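Local atomic coordinates of BB_2cx5_001 (Thermus thermophilus, PDB entry 3RI0), a protein that is a computationally designed epitope scaffold, probably made to present a linear HIV epitope on an aminoacyl-tRNA editing domain fold. Residues V44-Y53 with F62-L72; P112-L120 with L144-K155. The protein carries 6 engineered substitutions. All coordinates share one frame; numbering follows the deposited sequence.

In the fold
Both contacts draw on one mixed beta sheet, and their centres lie about 10 Å apart. Interaction 1 comes first along the chain and closes before interaction 2 opens: it joins the two strands of the hairpin 47-54 and 59-65, whereas interaction 2 sets strand 113-116 beside strand 150-152 and the end of helix 140-147. Since strands 59-65 and 113-116 run parallel as neighbours, the order across this part of the sheet is 47-54, 59-65, 113-116, 150-152. The two contacts also touch directly, N68 ND2 meeting D116 OD2 and D71 N meeting L154 O, so the chain on leaving the hairpin is joined both to strand 113-116 and to the C-terminal end beyond strand 150-152.

Interaction 1 of 2, residues V44-Y53 with F62-L72; sequences VGQIVKSLAY and FLVSGKNRLDL. Engineered in segment 44-53: A52 (natural residue Val), Y53 (natural residue Phe).
The ring of Y53, an engineered residue, meets L72, L70 and F62 at one end of this contact. L72 lays its CD2 over one face, offset toward the rim and 4.0 Å from the ring centroid, a CH-pi contact. L70 points back against Y53, bringing its CD2 to 3.6 Å from Y53 CE2, while the F62 side chain crosses that of Y53 at about a right angle. L70 CG lies anti to the backbone N (chi1 -179°), which carries CD2 toward the Y53 ring; its CB lies beside L51 CD1, which also meets V64 CG2. L51, V64 and F62 share their sheet face with K49.

Y53, L51, K49, F62 and V64 belong to the antiparallel hairpin of strands 47-54 and 59-65, onto which L70 and L72 fold back. In it K49 pairs with V64 and L51 with F62 as hydrogen-bonded pairs. The bond from K49 N to V64 O, 3.0 Å long, is nearly straight. On the other face, V48 CG1 packs against L63 CB, and L63 CD2 comes to 3.5 Å from S50 OG.

Beyond the strands, the chain turns back through a type I turn from S65 to N68. K49 spans this return: its chain bends at chi3 (-56°), CE passes V64 CG1, and NZ donates to N68 O at 2.7 Å, nearly along the C=O axis. N68 ND2 itself turns to D116. S65 OG reaches a lone pair of G45 O at 2.7 Å in the carbonyl plane. Here G45 lies against the K67 chain, whose CB also touches V44 CG1.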
loop_
_atom_site.group_PDB
_atom_site.type_symbol
_atom_site.label_atom_id
_atom_site.label_comp_id
_atom_site.label_asym_id
_atom_site.label_seq_id
_atom_site.Cartn_x
_atom_site.Cartn_y
_atom_site.Cartn_z
ATOM N N VAL A 44 -11.544 4.898 7.816
ATOM C CA VAL A 44 -10.216 4.338 7.967
ATOM C C VAL A 44 -10.064 3.019 7.202
ATOM O O VAL A 44 -8.974 2.666 6.771
ATOM C CB VAL A 44 -9.870 4.107 9.444
ATOM C CG1 VAL A 44 -10.572 2.865 9.961
ATOM C CG2 VAL A 44 -8.358 3.985 9.587
ATOM N N GLY A 45 -11.162 2.298 7.021
ATOM C CA GLY A 45 -11.083 1.044 6.292
ATOM C C GLY A 45 -10.743 1.228 4.822
ATOM O O GLY A 45 -10.372 0.269 4.135
ATOM N N GLN A 46 -10.873 2.460 4.337
ATOM C CA GLN A 46 -10.581 2.767 2.947
ATOM C C GLN A 46 -9.103 3.043 2.711
ATOM O O GLN A 46 -8.647 3.047 1.573
ATOM C CB GLN A 46 -11.412 3.966 2.470
ATOM C CG GLN A 46 -12.886 3.640 2.255
ATOM C CD GLN A 46 -13.708 4.873 1.902
ATOM O OE1 GLN A 46 -13.938 5.744 2.752
ATOM N NE2 GLN A 46 -14.146 4.961 0.646
ATOM N N ILE A 47 -8.354 3.280 3.780
ATOM C CA ILE A 47 -6.928 3.526 3.642
ATOM C C ILE A 47 -6.224 2.204 3.354
ATOM O O ILE A 47 -6.501 1.188 3.997
ATOM C CB ILE A 47 -6.317 4.135 4.923
ATOM C CG1 ILE A 47 -6.986 5.477 5.242
ATOM C CG2 ILE A 47 -4.799 4.316 4.739
ATOM C CD1 ILE A 47 -6.797 6.534 4.190
ATOM N N VAL A 48 -5.312 2.229 2.390
ATOM C CA VAL A 48 -4.573 1.045 2.009
ATOM C C VAL A 48 -3.158 1.078 2.567
ATOM O O VAL A 48 -2.387 1.990 2.265
ATOM C CB VAL A 48 -4.462 0.931 0.478
ATOM C CG1 VAL A 48 -3.847 -0.420 0.103
ATOM C CG2 VAL A 48 -5.845 1.112 -0.167
ATOM N N LYS A 49 -2.822 0.081 3.376
ATOM C CA LYS A 49 -1.476 -0.042 3.949
ATOM C C LYS A 49 -0.686 -1.021 3.074
ATOM O O LYS A 49 -1.129 -2.146 2.835
ATOM C CB LYS A 49 -1.551 -0.588 5.375
ATOM C CG LYS A 49 -2.264 0.344 6.358
ATOM C CD LYS A 49 -2.381 -0.273 7.746
ATOM C CE LYS A 49 -3.086 -1.634 7.695
ATOM N NZ LYS A 49 -3.283 -2.203 9.057
ATOM N N SER A 50 0.471 -0.591 2.583
ATOM C CA SER A 50 1.306 -1.440 1.735
ATOM C C SER A 50 2.411 -2.063 2.577
ATOM O O SER A 50 3.500 -1.482 2.728
ATOM C CB SER A 50 1.911 -0.613 0.596
ATOM O OG SER A 50 0.896 -0.044 -0.215
ATOM N N LEU A 51 2.121 -3.248 3.116
ATOM C CA LEU A 51 3.046 -3.973 3.983
ATOM C C LEU A 51 3.967 -4.960 3.253
ATOM O O LEU A 51 3.505 -5.877 2.574
ATOM C CB LEU A 51 2.246 -4.707 5.070
ATOM C CG LEU A 51 1.223 -3.865 5.840
ATOM C CD1 LEU A 51 0.435 -4.724 6.807
ATOM C CD2 LEU A 51 1.943 -2.758 6.589
ATOM N N ALA A 52 5.274 -4.783 3.416
ATOM C CA ALA A 52 6.248 -5.660 2.776
ATOM C C ALA A 52 6.909 -6.632 3.765
ATOM O O ALA A 52 7.352 -6.222 4.841
ATOM C CB ALA A 52 7.301 -4.827 2.087
ATOM N N TYR A 53 6.975 -7.910 3.394
ATOM C CA TYR A 53 7.579 -8.942 4.237
ATOM C C TYR A 53 8.581 -9.777 3.459
ATOM O O TYR A 53 8.533 -9.845 2.236
ATOM C CB TYR A 53 6.501 -9.855 4.810
ATOM C CG TYR A 53 5.710 -9.218 5.924
ATOM C CD1 TYR A 53 6.100 -9.363 7.255
ATOM C CD2 TYR A 53 4.597 -8.428 5.645
ATOM C CE1 TYR A 53 5.399 -8.730 8.287
ATOM C CE2 TYR A 53 3.893 -7.790 6.663
ATOM C CZ TYR A 53 4.301 -7.948 7.980
ATOM O OH TYR A 53 3.605 -7.331 8.992
ATOM N N PHE A 62 1.706 -6.879 0.713
ATOM C CA PHE A 62 0.349 -7.084 1.202
ATOM C C PHE A 62 -0.374 -5.758 1.396
ATOM O O PHE A 62 0.063 -4.901 2.151
ATOM C CB PHE A 62 0.365 -7.875 2.508
ATOM C CG PHE A 62 0.908 -9.269 2.357
ATOM C CD1 PHE A 62 2.270 -9.516 2.495
ATOM C CD2 PHE A 62 0.058 -10.335 2.067
ATOM C CE1 PHE A 62 2.791 -10.812 2.347
ATOM C CE2 PHE A 62 0.563 -11.641 1.912
ATOM C CZ PHE A 62 1.933 -11.874 2.058
ATOM N N LEU A 63 -1.489 -5.604 0.694
ATOM C CA LEU A 63 -2.289 -4.386 0.760
ATOM C C LEU A 63 -3.446 -4.671 1.726
ATOM O O LEU A 63 -4.351 -5.456 1.418
ATOM C CB LEU A 63 -2.795 -4.052 -0.640
ATOM C CG LEU A 63 -1.646 -4.107 -1.650
ATOM C CD1 LEU A 63 -2.182 -3.986 -3.060
ATOM C CD2 LEU A 63 -0.650 -2.996 -1.352
ATOM N N VAL A 64 -3.405 -4.028 2.890
ATOM C CA VAL A 64 -4.398 -4.258 3.933
ATOM C C VAL A 64 -5.286 -3.067 4.226
ATOM O O VAL A 64 -4.840 -1.920 4.217
ATOM C CB VAL A 64 -3.694 -4.660 5.259
ATOM C CG1 VAL A 64 -4.717 -4.820 6.378
ATOM C CG2 VAL A 64 -2.913 -5.945 5.054
ATOM N N SER A 65 -6.556 -3.344 4.495
ATOM C CA SER A 65 -7.493 -2.289 4.833
ATOM C C SER A 65 -6.956 -1.579 6.073
ATOM O O SER A 65 -6.326 -2.196 6.928
ATOM C CB SER A 65 -8.870 -2.878 5.132
ATOM O OG SER A 65 -9.747 -1.879 5.625
ATOM N N GLY A 66 -7.195 -0.280 6.170
ATOM C CA GLY A 66 -6.733 0.449 7.333
ATOM C C GLY A 66 -7.416 -0.004 8.619
ATOM O O GLY A 66 -6.913 0.237 9.706
ATOM N N LYS A 67 -8.548 -0.689 8.503
ATOM C CA LYS A 67 -9.272 -1.142 9.692
ATOM C C LYS A 67 -8.966 -2.594 10.057
ATOM O O LYS A 67 -9.678 -3.190 10.877
ATOM C CB LYS A 67 -10.778 -1.018 9.473
ATOM C CG LYS A 67 -11.320 -2.163 8.640
ATOM C CD LYS A 67 -12.777 -1.996 8.269
ATOM C CE LYS A 67 -13.149 -3.036 7.234
ATOM N NZ LYS A 67 -14.492 -2.828 6.652
ATOM N N ASN A 68 -7.939 -3.175 9.438
ATOM C CA ASN A 68 -7.576 -4.560 9.737
ATOM C C ASN A 68 -6.088 -4.690 9.985
ATOM O O ASN A 68 -5.298 -3.859 9.560
ATOM C CB ASN A 68 -7.919 -5.507 8.580
ATOM C CG ASN A 68 -9.391 -5.481 8.198
ATOM O OD1 ASN A 68 -10.274 -5.367 9.052
ATOM N ND2 ASN A 68 -9.663 -5.617 6.903
ATOM N N ARG A 69 -5.700 -5.742 10.689
ATOM C CA ARG A 69 -4.288 -5.985 10.898
ATOM C C ARG A 69 -4.017 -7.339 10.234
ATOM O O ARG A 69 -4.829 -8.265 10.308
ATOM C CB ARG A 69 -3.915 -5.937 12.393
ATOM C CG ARG A 69 -4.709 -6.819 13.339
ATOM C CD ARG A 69 -5.065 -6.102 14.671
ATOM N NE ARG A 69 -4.333 -4.854 14.931
ATOM C CZ ARG A 69 -4.458 -4.133 16.046
ATOM N NH1 ARG A 69 -5.279 -4.529 17.011
ATOM N NH2 ARG A 69 -3.777 -3.003 16.192
ATOM N N LEU A 70 -2.893 -7.415 9.531
ATOM C CA LEU A 70 -2.507 -8.609 8.795
ATOM C C LEU A 70 -2.329 -9.886 9.610
ATOM O O LEU A 70 -1.562 -9.922 10.569
ATOM C CB LEU A 70 -1.215 -8.347 8.028
ATOM C CG LEU A 70 -0.733 -9.534 7.191
ATOM C CD1 LEU A 70 -1.737 -9.821 6.068
ATOM C CD2 LEU A 70 0.632 -9.224 6.615
ATOM N N ASP A 71 -3.038 -10.937 9.214
ATOM C CA ASP A 71 -2.909 -12.217 9.890
ATOM C C ASP A 71 -1.729 -12.901 9.210
ATOM O O ASP A 71 -1.862 -13.430 8.107
ATOM C CB ASP A 71 -4.166 -13.063 9.705
ATOM C CG ASP A 71 -4.100 -14.376 10.472
ATOM O OD1 ASP A 71 -3.015 -14.992 10.477
ATOM O OD2 ASP A 71 -5.131 -14.787 11.060
ATOM N N LEU A 72 -0.570 -12.865 9.855
ATOM C CA LEU A 72 0.626 -13.478 9.289
ATOM C C LEU A 72 0.472 -14.977 9.057
ATOM O O LEU A 72 1.211 -15.568 8.267
ATOM C CB LEU A 72 1.833 -13.207 10.187
ATOM C CG LEU A 72 2.329 -11.764 10.133
ATOM C CD1 LEU A 72 3.429 -11.572 11.153
ATOM C CD2 LEU A 72 2.823 -11.445 8.730
#

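Interaction 2 of 2, residues P112-L120 with L144-K155; sequences PAYLDEDLL and LALTGAQVADLK
L115 and L144 meet at the tightest point of this contact, their side chains crossing at about a right angle with L115 CD2 only 3.4 Å from L144 CD2, closer than ordinary carbon packing. L115 CG, anti to the backbone N (chi1 180°), brings CD2 against L144. L115 CB rests on A149 CB, which also touches A113 CB. On the other face of the strand, L154 pushes its CD1 under the backbone of D116, 3.5 Å from D116 N, and also meets Y114 CB.

Between these layers, strands 113-116 and 150-152 run parallel, pairing Y114 with Q150, L115 with V151 and D116 with A152. Their backbone bonds alternate from Q150 N to A113 O through to E117 N to A152 O. The chain leaves helix 140-147 through G148, at positive phi, with T147 OG1 forming an ST turn to A149 N and bonding also to L143 O.

The outer side is looser. L120 and V151 reach toward each other tip to tip, CD1 to CG2 at 3.7 Å. Y114 and Q150 lie side by side, with NE2 at the ring edge, 3.4 Å from CE2, and the amide plane 86° from the ring. A water bridges Y114 OH and, weakly, Q150 NE2.

At the far end, K155 runs its CD and CE past D118 OD2, with NZ in a long salt bridge of 3.7 Å to that oxygen. D116 OD1 accepts hydrogen bonds from D118 N, in an Asx turn, and from a water that accepts from L154 N. E117 and D153 bring like charges close, a repulsion the K74 salt bridge to D153 would probably offset in part. With N68 also donating to D118 OD2, the long contact from K155 NZ is probably a weaker tie than the backbone bonds between the strands.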
loop_
_atom_site.group_PDB
_atom_site.type_symbol
_atom_site.label_atom_id
_atom_site.label_comp_id
_atom_site.label_asym_id
_atom_site.label_seq_id
_atom_site.Cartn_x
_atom_site.Cartn_y
_atom_site.Cartn_z
ATOM N N PRO A 112 5.476 -9.625 -5.737
ATOM C CA PRO A 112 4.223 -10.365 -5.925
ATOM C C PRO A 112 3.290 -9.707 -4.902
ATOM O O PRO A 112 3.749 -9.379 -3.807
ATOM C CB PRO A 112 4.586 -11.785 -5.514
ATOM C CG PRO A 112 6.077 -11.866 -5.790
ATOM C CD PRO A 112 6.580 -10.515 -5.343
ATOM N N ALA A 113 2.011 -9.503 -5.229
ATOM C CA ALA A 113 1.134 -8.845 -4.269
ATOM C C ALA A 113 -0.198 -9.512 -3.953
ATOM O O ALA A 113 -0.719 -10.312 -4.734
ATOM C CB ALA A 113 0.888 -7.412 -4.704
ATOM N N TYR A 114 -0.741 -9.155 -2.791
ATOM C CA TYR A 114 -2.024 -9.669 -2.327
ATOM C C TYR A 114 -2.886 -8.523 -1.813
ATOM O O TYR A 114 -2.379 -7.559 -1.239
ATOM C CB TYR A 114 -1.801 -10.720 -1.250
ATOM C CG TYR A 114 -0.947 -11.854 -1.762
ATOM C CD1 TYR A 114 0.442 -11.735 -1.817
ATOM C CD2 TYR A 114 -1.530 -13.014 -2.259
ATOM C CE1 TYR A 114 1.233 -12.751 -2.354
ATOM C CE2 TYR A 114 -0.753 -14.030 -2.799
ATOM C CZ TYR A 114 0.624 -13.895 -2.847
ATOM O OH TYR A 114 1.386 -14.909 -3.375
ATOM N N LEU A 115 -4.195 -8.632 -2.021
ATOM C CA LEU A 115 -5.125 -7.581 -1.624
ATOM C C LEU A 115 -6.236 -8.026 -0.680
ATOM O O LEU A 115 -7.068 -8.865 -1.026
ATOM C CB LEU A 115 -5.751 -6.959 -2.879
ATOM C CG LEU A 115 -6.777 -5.829 -2.713
ATOM C CD1 LEU A 115 -6.114 -4.502 -2.960
ATOM C CD2 LEU A 115 -7.905 -6.000 -3.709
ATOM N N ASP A 116 -6.237 -7.427 0.506
ATOM C CA ASP A 116 -7.230 -7.668 1.556
ATOM C C ASP A 116 -8.601 -7.556 0.906
ATOM O O ASP A 116 -8.986 -6.464 0.483
ATOM C CB ASP A 116 -7.083 -6.576 2.628
ATOM C CG ASP A 116 -8.092 -6.696 3.768
ATOM O OD1 ASP A 116 -9.166 -7.319 3.593
ATOM O OD2 ASP A 116 -7.799 -6.135 4.851
ATOM N N GLU A 117 -9.339 -8.664 0.844
ATOM C CA GLU A 117 -10.667 -8.652 0.214
ATOM C C GLU A 117 -11.602 -7.553 0.708
ATOM O O GLU A 117 -12.493 -7.124 -0.025
ATOM C CB GLU A 117 -11.353 -10.021 0.350
ATOM C CG GLU A 117 -11.297 -10.677 1.735
ATOM C CD GLU A 117 -12.059 -12.010 1.766
ATOM O OE1 GLU A 117 -11.868 -12.847 0.853
ATOM O OE2 GLU A 117 -12.851 -12.216 2.707
ATOM N N ASP A 118 -11.407 -7.083 1.936
ATOM C CA ASP A 118 -12.257 -6.020 2.468
ATOM C C ASP A 118 -12.112 -4.712 1.699
ATOM O O ASP A 118 -12.998 -3.864 1.748
ATOM C CB ASP A 118 -11.967 -5.778 3.953
ATOM C CG ASP A 118 -12.498 -6.897 4.845
ATOM O OD1 ASP A 118 -13.153 -7.831 4.321
ATOM O OD2 ASP A 118 -12.258 -6.844 6.069
ATOM N N LEU A 119 -11.002 -4.538 0.990
ATOM C CA LEU A 119 -10.797 -3.311 0.219
ATOM C C LEU A 119 -11.746 -3.237 -0.980
ATOM O O LEU A 119 -12.128 -2.146 -1.402
ATOM C CB LEU A 119 -9.343 -3.213 -0.258
ATOM C CG LEU A 119 -8.307 -2.860 0.816
ATOM C CD1 LEU A 119 -6.901 -2.941 0.236
ATOM C CD2 LEU A 119 -8.582 -1.454 1.340
ATOM N N LEU A 120 -12.140 -4.393 -1.512
ATOM C CA LEU A 120 -13.055 -4.422 -2.657
ATOM C C LEU A 120 -14.430 -3.943 -2.191
ATOM O O LEU A 120 -15.324 -3.689 -2.997
ATOM C CB LEU A 120 -13.175 -5.843 -3.218
ATOM C CG LEU A 120 -11.902 -6.620 -3.571
ATOM C CD1 LEU A 120 -12.280 -7.985 -4.106
ATOM C CD2 LEU A 120 -11.091 -5.865 -4.596
ATOM N N LEU A 144 -6.039 -3.034 -8.331
ATOM C CA LEU A 144 -5.701 -4.384 -8.774
ATOM C C LEU A 144 -4.988 -4.383 -10.118
ATOM O O LEU A 144 -4.071 -5.181 -10.334
ATOM C CB LEU A 144 -6.966 -5.246 -8.883
ATOM C CG LEU A 144 -7.617 -5.711 -7.582
ATOM C CD1 LEU A 144 -8.948 -6.392 -7.875
ATOM C CD2 LEU A 144 -6.665 -6.663 -6.856
ATOM N N ALA A 145 -5.413 -3.500 -11.024
ATOM C CA ALA A 145 -4.795 -3.419 -12.344
ATOM C C ALA A 145 -3.375 -2.878 -12.233
ATOM O O ALA A 145 -2.500 -3.250 -13.003
ATOM C CB ALA A 145 -5.622 -2.524 -13.265
ATOM N N LEU A 146 -3.164 -1.995 -11.265
ATOM C CA LEU A 146 -1.864 -1.374 -11.026
ATOM C C LEU A 146 -0.870 -2.331 -10.406
ATOM O O LEU A 146 0.281 -2.431 -10.831
ATOM C CB LEU A 146 -2.016 -0.193 -10.066
ATOM C CG LEU A 146 -2.267 1.210 -10.589
ATOM C CD1 LEU A 146 -2.594 2.119 -9.413
ATOM C CD2 LEU A 146 -1.029 1.703 -11.334
ATOM N N THR A 147 -1.326 -3.020 -9.372
ATOM C CA THR A 147 -0.488 -3.939 -8.624
ATOM C C THR A 147 -0.477 -5.369 -9.156
ATOM O O THR A 147 0.457 -6.125 -8.892
ATOM C CB THR A 147 -0.948 -3.974 -7.163
ATOM O OG1 THR A 147 -2.285 -4.488 -7.106
ATOM C CG2 THR A 147 -0.935 -2.571 -6.567
ATOM N N GLY A 148 -1.512 -5.741 -9.904
ATOM C CA GLY A 148 -1.596 -7.102 -10.408
ATOM C C GLY A 148 -1.735 -8.014 -9.200
ATOM O O GLY A 148 -1.325 -9.178 -9.212
ATOM N N ALA A 149 -2.321 -7.465 -8.140
ATOM C CA ALA A 149 -2.498 -8.206 -6.906
ATOM C C ALA A 149 -3.571 -9.285 -6.997
ATOM O O ALA A 149 -4.527 -9.189 -7.772
ATOM C CB ALA A 149 -2.833 -7.249 -5.772
ATOM N N GLN A 150 -3.401 -10.312 -6.184
ATOM C CA GLN A 150 -4.347 -11.398 -6.122
ATOM C C GLN A 150 -5.241 -11.075 -4.927
ATOM O O GLN A 150 -4.751 -10.735 -3.856
ATOM C CB GLN A 150 -3.602 -12.707 -5.893
ATOM C CG GLN A 150 -4.445 -13.867 -5.408
ATOM C CD GLN A 150 -3.616 -15.128 -5.281
ATOM O OE1 GLN A 150 -3.119 -15.653 -6.282
ATOM N NE2 GLN A 150 -3.444 -15.613 -4.054
ATOM N N VAL A 151 -6.551 -11.131 -5.129
ATOM C CA VAL A 151 -7.520 -10.871 -4.069
ATOM C C VAL A 151 -7.380 -11.976 -3.038
ATOM O O VAL A 151 -7.212 -13.142 -3.393
ATOM C CB VAL A 151 -8.973 -10.867 -4.616
ATOM C CG1 VAL A 151 -9.954 -10.979 -3.483
ATOM C CG2 VAL A 151 -9.231 -9.599 -5.403
ATOM N N ALA A 152 -7.445 -11.620 -1.758
ATOM C CA ALA A 152 -7.297 -12.626 -0.715
ATOM C C ALA A 152 -7.860 -12.258 0.651
ATOM O O ALA A 152 -8.121 -11.094 0.958
ATOM C CB ALA A 152 -5.823 -12.996 -0.567
ATOM N N ASP A 153 -8.041 -13.284 1.470
ATOM C CA ASP A 153 -8.534 -13.125 2.824
ATOM C C ASP A 153 -7.254 -13.034 3.655
ATOM O O ASP A 153 -6.541 -14.031 3.814
ATOM C CB ASP A 153 -9.371 -14.353 3.203
ATOM C CG ASP A 153 -9.531 -14.501 4.688
ATOM O OD1 ASP A 153 -9.871 -13.497 5.350
ATOM O OD2 ASP A 153 -9.315 -15.619 5.195
ATOM N N LEU A 154 -6.971 -11.848 4.190
ATOM C CA LEU A 154 -5.725 -11.640 4.923
ATOM C C LEU A 154 -5.763 -11.209 6.394
ATOM O O LEU A 154 -4.830 -11.484 7.145
ATOM C CB LEU A 154 -4.875 -10.620 4.157
ATOM C CG LEU A 154 -4.580 -10.910 2.686
ATOM C CD1 LEU A 154 -4.051 -9.636 2.008
ATOM C CD2 LEU A 154 -3.582 -12.042 2.582
ATOM N N LYS A 155 -6.827 -10.531 6.798
ATOM C CA LYS A 155 -6.946 -10.010 8.155
ATOM C C LYS A 155 -7.142 -11.015 9.273
ATOM O O LYS A 155 -7.424 -12.188 9.042
ATOM C CB LYS A 155 -8.100 -9.018 8.228
ATOM C CG LYS A 155 -9.445 -9.703 8.295
ATOM C CD LYS A 155 -10.451 -9.010 7.417
ATOM C CE LYS A 155 -11.703 -9.852 7.229
ATOM N NZ LYS A 155 -12.637 -9.773 8.373
HETATM O O HOH W 1 -0.452 -17.416 -4.053
HETATM O O HOH W 2 -8.916 -9.909 4.827
#